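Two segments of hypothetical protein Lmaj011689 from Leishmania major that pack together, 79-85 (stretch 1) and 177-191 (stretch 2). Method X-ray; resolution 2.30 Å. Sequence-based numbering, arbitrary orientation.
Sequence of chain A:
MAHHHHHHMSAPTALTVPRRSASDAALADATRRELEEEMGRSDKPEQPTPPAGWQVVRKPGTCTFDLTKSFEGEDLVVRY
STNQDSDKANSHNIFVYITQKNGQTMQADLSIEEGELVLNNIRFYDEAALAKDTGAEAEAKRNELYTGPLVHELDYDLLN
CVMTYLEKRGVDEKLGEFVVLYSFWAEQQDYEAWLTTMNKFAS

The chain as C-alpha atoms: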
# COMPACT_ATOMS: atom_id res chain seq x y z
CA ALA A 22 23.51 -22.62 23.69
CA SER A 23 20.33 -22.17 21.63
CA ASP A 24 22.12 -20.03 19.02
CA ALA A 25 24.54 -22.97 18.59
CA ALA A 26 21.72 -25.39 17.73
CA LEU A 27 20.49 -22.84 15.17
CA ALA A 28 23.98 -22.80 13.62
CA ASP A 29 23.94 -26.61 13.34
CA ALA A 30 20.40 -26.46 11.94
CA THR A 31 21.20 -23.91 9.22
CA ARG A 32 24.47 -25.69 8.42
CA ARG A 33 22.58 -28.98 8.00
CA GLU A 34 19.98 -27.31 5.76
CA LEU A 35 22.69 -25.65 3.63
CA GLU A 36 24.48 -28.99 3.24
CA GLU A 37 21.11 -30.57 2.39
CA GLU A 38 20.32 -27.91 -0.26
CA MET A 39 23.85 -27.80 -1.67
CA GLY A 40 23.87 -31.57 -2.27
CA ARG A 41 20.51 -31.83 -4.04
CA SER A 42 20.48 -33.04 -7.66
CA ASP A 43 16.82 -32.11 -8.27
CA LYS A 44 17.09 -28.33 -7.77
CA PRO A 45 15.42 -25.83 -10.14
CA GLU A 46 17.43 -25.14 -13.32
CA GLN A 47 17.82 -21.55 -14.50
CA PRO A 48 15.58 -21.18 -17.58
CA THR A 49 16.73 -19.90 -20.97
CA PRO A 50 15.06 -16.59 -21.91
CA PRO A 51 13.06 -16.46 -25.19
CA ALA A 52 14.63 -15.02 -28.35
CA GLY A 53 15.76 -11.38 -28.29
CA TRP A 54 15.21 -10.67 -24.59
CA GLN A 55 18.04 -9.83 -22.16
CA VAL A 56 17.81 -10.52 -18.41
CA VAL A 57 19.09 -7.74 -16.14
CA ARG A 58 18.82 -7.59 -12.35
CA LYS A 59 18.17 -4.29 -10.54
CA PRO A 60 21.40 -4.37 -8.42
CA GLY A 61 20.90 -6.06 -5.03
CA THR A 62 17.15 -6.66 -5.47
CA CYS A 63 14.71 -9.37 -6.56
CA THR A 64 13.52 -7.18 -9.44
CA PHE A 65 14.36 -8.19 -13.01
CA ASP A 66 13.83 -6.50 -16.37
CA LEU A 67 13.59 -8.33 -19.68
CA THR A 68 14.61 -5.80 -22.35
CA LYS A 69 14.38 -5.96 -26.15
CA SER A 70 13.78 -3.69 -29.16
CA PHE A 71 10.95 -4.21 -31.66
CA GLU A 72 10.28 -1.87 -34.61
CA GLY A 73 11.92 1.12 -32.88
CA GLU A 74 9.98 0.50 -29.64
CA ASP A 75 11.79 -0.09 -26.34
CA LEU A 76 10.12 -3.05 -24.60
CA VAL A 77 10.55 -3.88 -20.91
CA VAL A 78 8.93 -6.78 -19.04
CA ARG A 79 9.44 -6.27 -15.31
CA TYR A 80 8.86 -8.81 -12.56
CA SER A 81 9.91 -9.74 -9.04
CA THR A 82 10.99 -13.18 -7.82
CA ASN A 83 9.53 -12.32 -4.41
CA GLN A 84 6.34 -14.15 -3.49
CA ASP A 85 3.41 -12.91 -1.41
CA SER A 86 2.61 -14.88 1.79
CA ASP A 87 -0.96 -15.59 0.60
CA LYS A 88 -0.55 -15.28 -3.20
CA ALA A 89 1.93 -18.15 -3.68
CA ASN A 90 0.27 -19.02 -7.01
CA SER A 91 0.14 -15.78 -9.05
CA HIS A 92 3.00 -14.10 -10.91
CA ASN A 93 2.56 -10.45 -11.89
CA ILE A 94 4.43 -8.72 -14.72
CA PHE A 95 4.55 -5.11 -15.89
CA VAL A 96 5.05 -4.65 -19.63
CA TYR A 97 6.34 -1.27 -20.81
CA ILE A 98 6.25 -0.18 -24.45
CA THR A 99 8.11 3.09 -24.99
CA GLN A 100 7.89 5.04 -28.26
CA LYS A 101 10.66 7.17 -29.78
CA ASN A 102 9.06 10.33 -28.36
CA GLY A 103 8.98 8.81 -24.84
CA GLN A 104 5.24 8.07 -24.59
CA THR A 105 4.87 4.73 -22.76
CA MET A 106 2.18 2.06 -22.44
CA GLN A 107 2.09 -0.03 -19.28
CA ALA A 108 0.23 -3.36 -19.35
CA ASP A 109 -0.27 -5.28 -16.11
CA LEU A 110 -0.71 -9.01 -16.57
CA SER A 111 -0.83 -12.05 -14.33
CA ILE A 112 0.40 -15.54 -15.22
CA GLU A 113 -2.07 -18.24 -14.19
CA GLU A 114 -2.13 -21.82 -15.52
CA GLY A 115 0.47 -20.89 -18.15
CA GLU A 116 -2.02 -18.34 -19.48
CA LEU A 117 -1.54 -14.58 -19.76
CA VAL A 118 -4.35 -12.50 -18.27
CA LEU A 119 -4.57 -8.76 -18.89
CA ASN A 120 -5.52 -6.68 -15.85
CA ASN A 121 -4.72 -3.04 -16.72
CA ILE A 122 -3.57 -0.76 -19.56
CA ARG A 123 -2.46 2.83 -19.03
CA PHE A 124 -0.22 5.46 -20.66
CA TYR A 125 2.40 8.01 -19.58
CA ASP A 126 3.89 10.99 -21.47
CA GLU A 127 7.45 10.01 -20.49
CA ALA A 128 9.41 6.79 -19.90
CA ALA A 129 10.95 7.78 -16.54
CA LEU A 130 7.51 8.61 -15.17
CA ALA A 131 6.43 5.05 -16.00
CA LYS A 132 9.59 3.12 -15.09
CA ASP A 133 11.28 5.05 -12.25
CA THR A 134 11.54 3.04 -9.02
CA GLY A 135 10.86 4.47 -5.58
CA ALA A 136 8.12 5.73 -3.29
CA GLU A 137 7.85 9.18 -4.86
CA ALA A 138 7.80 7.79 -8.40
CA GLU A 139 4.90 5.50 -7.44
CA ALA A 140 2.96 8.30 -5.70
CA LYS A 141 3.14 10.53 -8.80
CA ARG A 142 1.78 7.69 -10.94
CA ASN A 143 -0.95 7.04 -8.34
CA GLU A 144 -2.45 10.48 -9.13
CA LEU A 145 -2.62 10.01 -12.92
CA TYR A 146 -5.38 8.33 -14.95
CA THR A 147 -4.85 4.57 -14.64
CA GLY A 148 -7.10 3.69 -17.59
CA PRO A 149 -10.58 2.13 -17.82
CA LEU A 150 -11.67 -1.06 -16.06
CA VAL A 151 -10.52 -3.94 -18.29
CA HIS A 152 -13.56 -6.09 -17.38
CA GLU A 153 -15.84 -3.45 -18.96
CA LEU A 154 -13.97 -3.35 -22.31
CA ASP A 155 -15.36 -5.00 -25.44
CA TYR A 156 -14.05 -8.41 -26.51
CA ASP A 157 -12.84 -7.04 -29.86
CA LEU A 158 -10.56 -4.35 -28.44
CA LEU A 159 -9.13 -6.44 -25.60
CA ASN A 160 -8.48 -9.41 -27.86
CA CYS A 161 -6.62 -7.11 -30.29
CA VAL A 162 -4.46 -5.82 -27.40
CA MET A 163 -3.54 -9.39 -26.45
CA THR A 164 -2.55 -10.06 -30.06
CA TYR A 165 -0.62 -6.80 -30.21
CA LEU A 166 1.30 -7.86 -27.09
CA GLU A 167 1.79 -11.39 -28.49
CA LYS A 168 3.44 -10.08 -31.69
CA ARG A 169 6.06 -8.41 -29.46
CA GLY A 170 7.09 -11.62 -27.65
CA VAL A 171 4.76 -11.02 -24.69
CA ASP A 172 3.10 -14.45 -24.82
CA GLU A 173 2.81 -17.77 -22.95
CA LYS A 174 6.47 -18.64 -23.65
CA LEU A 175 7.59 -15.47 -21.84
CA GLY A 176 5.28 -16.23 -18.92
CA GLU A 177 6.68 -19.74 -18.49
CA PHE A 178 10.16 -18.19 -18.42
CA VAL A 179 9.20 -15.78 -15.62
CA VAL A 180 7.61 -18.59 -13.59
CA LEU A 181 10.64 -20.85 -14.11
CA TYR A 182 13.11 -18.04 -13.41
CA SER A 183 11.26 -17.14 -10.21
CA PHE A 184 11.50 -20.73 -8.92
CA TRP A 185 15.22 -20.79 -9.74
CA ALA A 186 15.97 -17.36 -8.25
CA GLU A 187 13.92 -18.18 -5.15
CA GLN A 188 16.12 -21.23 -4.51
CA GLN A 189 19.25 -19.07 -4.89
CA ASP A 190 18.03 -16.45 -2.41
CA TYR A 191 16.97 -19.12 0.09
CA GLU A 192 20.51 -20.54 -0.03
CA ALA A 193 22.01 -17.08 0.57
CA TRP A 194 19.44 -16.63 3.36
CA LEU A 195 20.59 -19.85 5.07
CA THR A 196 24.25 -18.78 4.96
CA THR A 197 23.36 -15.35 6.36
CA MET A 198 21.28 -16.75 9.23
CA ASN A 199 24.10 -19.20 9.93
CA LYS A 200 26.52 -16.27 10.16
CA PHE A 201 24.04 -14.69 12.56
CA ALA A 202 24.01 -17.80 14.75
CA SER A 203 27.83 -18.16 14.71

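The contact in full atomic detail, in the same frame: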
# COMPACT_ATOMS: atom_id res chain seq x y z
N ARG A 79 8.90 -6.34 -16.66
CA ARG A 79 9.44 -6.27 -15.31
C ARG A 79 8.69 -7.21 -14.38
O ARG A 79 7.47 -7.29 -14.42
CB ARG A 79 9.34 -4.83 -14.80
CG ARG A 79 9.76 -4.64 -13.35
CD ARG A 79 9.90 -3.19 -12.96
NE ARG A 79 10.96 -2.52 -13.70
CZ ARG A 79 11.11 -1.20 -13.78
NH1 ARG A 79 10.26 -0.39 -13.16
NH2 ARG A 79 12.12 -0.68 -14.47
N TYR A 80 9.44 -7.91 -13.55
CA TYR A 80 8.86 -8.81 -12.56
C TYR A 80 9.75 -8.92 -11.34
O TYR A 80 10.92 -8.53 -11.37
CB TYR A 80 8.64 -10.19 -13.15
CG TYR A 80 9.91 -10.87 -13.60
CD1 TYR A 80 10.53 -10.50 -14.79
CD2 TYR A 80 10.50 -11.87 -12.84
CE1 TYR A 80 11.70 -11.11 -15.21
CE2 TYR A 80 11.68 -12.49 -13.26
CZ TYR A 80 12.27 -12.10 -14.45
OH TYR A 80 13.43 -12.70 -14.87
N SER A 81 9.19 -9.49 -10.28
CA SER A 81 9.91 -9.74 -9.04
C SER A 81 9.86 -11.23 -8.75
O SER A 81 8.85 -11.88 -9.03
CB SER A 81 9.28 -8.95 -7.89
OG SER A 81 9.93 -9.23 -6.66
N THR A 82 10.94 -11.77 -8.20
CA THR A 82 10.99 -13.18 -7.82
C THR A 82 10.54 -13.36 -6.37
O THR A 82 10.57 -14.48 -5.85
CB THR A 82 12.40 -13.75 -8.02
OG1 THR A 82 13.34 -13.06 -7.18
CG2 THR A 82 12.90 -13.51 -9.43
N ASN A 83 10.14 -12.27 -5.73
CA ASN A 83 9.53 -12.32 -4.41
C ASN A 83 8.10 -12.83 -4.53
O ASN A 83 7.40 -12.54 -5.51
CB ASN A 83 9.51 -10.93 -3.75
CG ASN A 83 10.79 -10.63 -2.99
OD1 ASN A 83 11.40 -11.52 -2.40
ND2 ASN A 83 11.20 -9.36 -3.00
N GLN A 84 7.68 -13.58 -3.52
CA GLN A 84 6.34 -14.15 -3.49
C GLN A 84 5.58 -13.63 -2.28
O GLN A 84 6.16 -13.43 -1.20
CB GLN A 84 6.41 -15.68 -3.47
CG GLN A 84 7.25 -16.25 -2.34
CD GLN A 84 7.84 -17.62 -2.67
OE1 GLN A 84 7.15 -18.48 -3.21
NE2 GLN A 84 9.11 -17.81 -2.33
N ASP A 85 4.28 -13.40 -2.47
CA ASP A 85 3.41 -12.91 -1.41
C ASP A 85 3.02 -14.09 -0.51
O ASP A 85 2.78 -15.20 -1.01
CB ASP A 85 2.16 -12.26 -2.03
CG ASP A 85 1.50 -11.25 -1.10
OD1 ASP A 85 1.85 -11.05 0.08
OD2 ASP A 85 0.53 -10.59 -1.55
N GLU A 177 6.06 -18.51 -18.99
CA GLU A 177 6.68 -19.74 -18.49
C GLU A 177 8.12 -19.47 -18.07
O GLU A 177 8.59 -20.04 -17.09
CB GLU A 177 6.64 -20.84 -19.56
CG GLU A 177 7.28 -22.16 -19.15
CD GLU A 177 7.15 -23.22 -20.22
OE1 GLU A 177 6.07 -23.85 -20.32
OE2 GLU A 177 8.13 -23.43 -20.98
N PHE A 178 8.81 -18.60 -18.80
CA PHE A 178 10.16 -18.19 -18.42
C PHE A 178 10.14 -17.54 -17.04
O PHE A 178 10.87 -17.95 -16.16
CB PHE A 178 10.75 -17.20 -19.43
CG PHE A 178 12.02 -16.55 -18.95
CD1 PHE A 178 13.22 -17.24 -18.97
CD2 PHE A 178 12.00 -15.25 -18.44
CE1 PHE A 178 14.39 -16.64 -18.52
CE2 PHE A 178 13.16 -14.66 -17.98
CZ PHE A 178 14.36 -15.35 -18.02
N VAL A 179 9.30 -16.52 -16.88
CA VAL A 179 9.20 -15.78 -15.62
C VAL A 179 8.92 -16.72 -14.45
O VAL A 179 9.57 -16.62 -13.41
CB VAL A 179 8.10 -14.69 -15.67
CG1 VAL A 179 7.89 -14.05 -14.29
CG2 VAL A 179 8.46 -13.62 -16.69
N VAL A 180 7.96 -17.62 -14.63
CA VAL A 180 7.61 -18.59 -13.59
C VAL A 180 8.82 -19.46 -13.24
O VAL A 180 9.13 -19.65 -12.07
CB VAL A 180 6.43 -19.51 -14.03
CG1 VAL A 180 6.15 -20.58 -12.98
CG2 VAL A 180 5.18 -18.70 -14.28
N LEU A 181 9.48 -19.98 -14.27
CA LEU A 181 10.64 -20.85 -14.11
C LEU A 181 11.83 -20.12 -13.51
O LEU A 181 12.59 -20.69 -12.72
CB LEU A 181 11.05 -21.46 -15.45
CG LEU A 181 10.19 -22.61 -16.01
CD1 LEU A 181 10.73 -23.03 -17.37
CD2 LEU A 181 10.15 -23.80 -15.06
N TYR A 182 12.01 -18.85 -13.90
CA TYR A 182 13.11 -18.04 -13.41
C TYR A 182 12.88 -17.66 -11.95
O TYR A 182 13.82 -17.59 -11.18
CB TYR A 182 13.28 -16.78 -14.26
CG TYR A 182 14.59 -16.07 -14.02
CD1 TYR A 182 15.72 -16.40 -14.76
CD2 TYR A 182 14.71 -15.08 -13.05
CE1 TYR A 182 16.93 -15.75 -14.54
CE2 TYR A 182 15.92 -14.43 -12.82
CZ TYR A 182 17.02 -14.77 -13.57
OH TYR A 182 18.22 -14.13 -13.36
N SER A 183 11.62 -17.45 -11.59
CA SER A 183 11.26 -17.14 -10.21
C SER A 183 11.56 -18.32 -9.28
O SER A 183 12.09 -18.11 -8.19
CB SER A 183 9.79 -16.74 -10.11
OG SER A 183 9.57 -15.48 -10.73
N PHE A 184 11.22 -19.53 -9.71
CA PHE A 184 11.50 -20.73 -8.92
C PHE A 184 13.01 -20.88 -8.72
O PHE A 184 13.46 -21.16 -7.61
CB PHE A 184 10.98 -22.01 -9.59
CG PHE A 184 9.47 -22.16 -9.59
CD1 PHE A 184 8.69 -21.75 -8.51
CD2 PHE A 184 8.82 -22.73 -10.69
CE1 PHE A 184 7.30 -21.90 -8.53
CE2 PHE A 184 7.44 -22.88 -10.71
CZ PHE A 184 6.68 -22.46 -9.63
N TRP A 185 13.77 -20.67 -9.79
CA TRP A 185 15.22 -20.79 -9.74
C TRP A 185 15.82 -19.74 -8.81
O TRP A 185 16.59 -20.07 -7.93
CB TRP A 185 15.84 -20.66 -11.13
CG TRP A 185 17.34 -20.52 -11.08
CD1 TRP A 185 18.25 -21.51 -10.91
CD2 TRP A 185 18.08 -19.30 -11.17
NE1 TRP A 185 19.52 -20.99 -10.90
CE2 TRP A 185 19.45 -19.63 -11.05
CE3 TRP A 185 17.74 -17.95 -11.33
CZ2 TRP A 185 20.47 -18.68 -11.10
CZ3 TRP A 185 18.75 -17.00 -11.38
CH2 TRP A 185 20.10 -17.37 -11.27
N ALA A 186 15.46 -18.48 -9.04
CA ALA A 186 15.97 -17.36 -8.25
C ALA A 186 15.58 -17.46 -6.79
O ALA A 186 16.34 -17.05 -5.91
CB ALA A 186 15.49 -16.03 -8.83
N GLU A 187 14.40 -18.02 -6.52
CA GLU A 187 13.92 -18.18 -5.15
C GLU A 187 14.80 -19.18 -4.39
O GLU A 187 15.07 -19.00 -3.22
CB GLU A 187 12.46 -18.65 -5.14
CG GLU A 187 11.93 -19.06 -3.77
CD GLU A 187 11.98 -17.93 -2.75
OE1 GLU A 187 11.53 -16.81 -3.10
OE2 GLU A 187 12.45 -18.17 -1.61
N GLN A 188 15.22 -20.23 -5.08
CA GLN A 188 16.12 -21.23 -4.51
C GLN A 188 17.48 -20.60 -4.19
O GLN A 188 18.08 -20.90 -3.17
CB GLN A 188 16.30 -22.41 -5.47
CG GLN A 188 17.29 -23.49 -5.02
CD GLN A 188 16.84 -24.23 -3.77
OE1 GLN A 188 15.65 -24.50 -3.59
NE2 GLN A 188 17.79 -24.58 -2.91
N GLN A 189 17.95 -19.72 -5.07
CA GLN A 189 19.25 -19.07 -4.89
C GLN A 189 19.23 -18.15 -3.68
O GLN A 189 20.16 -18.15 -2.88
CB GLN A 189 19.66 -18.27 -6.13
CG GLN A 189 19.64 -19.05 -7.45
CD GLN A 189 20.34 -20.40 -7.36
OE1 GLN A 189 21.54 -20.47 -7.07
NE2 GLN A 189 19.59 -21.48 -7.61
N ASP A 190 18.16 -17.38 -3.53
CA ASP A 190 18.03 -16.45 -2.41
C ASP A 190 17.87 -17.19 -1.09
O ASP A 190 18.40 -16.75 -0.07
CB ASP A 190 16.85 -15.50 -2.63
CG ASP A 190 17.16 -14.40 -3.62
OD1 ASP A 190 18.31 -13.89 -3.61
OD2 ASP A 190 16.33 -13.97 -4.45
N TYR A 191 17.15 -18.30 -1.11
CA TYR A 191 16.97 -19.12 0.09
C TYR A 191 18.33 -19.62 0.57
O TYR A 191 18.63 -19.57 1.76
CB TYR A 191 16.03 -20.30 -0.20
CG TYR A 191 15.90 -21.29 0.94
CD1 TYR A 191 15.65 -20.87 2.24
CD2 TYR A 191 16.04 -22.66 0.72
CE1 TYR A 191 15.54 -21.77 3.28
CE2 TYR A 191 15.94 -23.57 1.75
CZ TYR A 191 15.68 -23.12 3.04
OH TYR A 191 15.57 -24.02 4.08
O HOH W 1 16.19 -12.88 -6.76

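A strand can pack on a helix without a single clear direct hydrogen bond between them, provided its side chains find the hollows in the helix surface. In this Leishmania major protein, strand 79-81 runs at 35° to helix 177-191, the axes 9.8 Å apart at their closest, and Tyr-80 bridges the gap. Its CA-to-CB bond points toward the helix, and its ring settles among Phe-178, Val-179 and Tyr-182. Val-179 CG1 lies over one face, 4.1 Å from the ring centroid of Tyr-80 in a CH-pi contact, while Tyr-182 meets the ring's edge. The phenol tip in turn sits over the face of Tyr-182, with Tyr-80 OH 3.3 Å from Tyr-182 CD2. This buried hydroxyl has no polar partner in the model.

Beyond the strand the chain draws nearer, and the CA atoms of Thr-82 and Ser-183 are just 4.6 Å apart. Ser-183 OG lies 4.0 Å from Thr-82 CA. Ser-183 OG folds back on its own helix, donating to Val-179 O at 2.9 Å, and Thr-82 CG2 packs 3.7 Å from Ala-186 CB. On the polar side of the same threonine, a water bridges Thr-82 OG1 (2.9 Å) and Asp-190 OD2 (2.6 Å), linking two atoms that lie 4.1 Å apart.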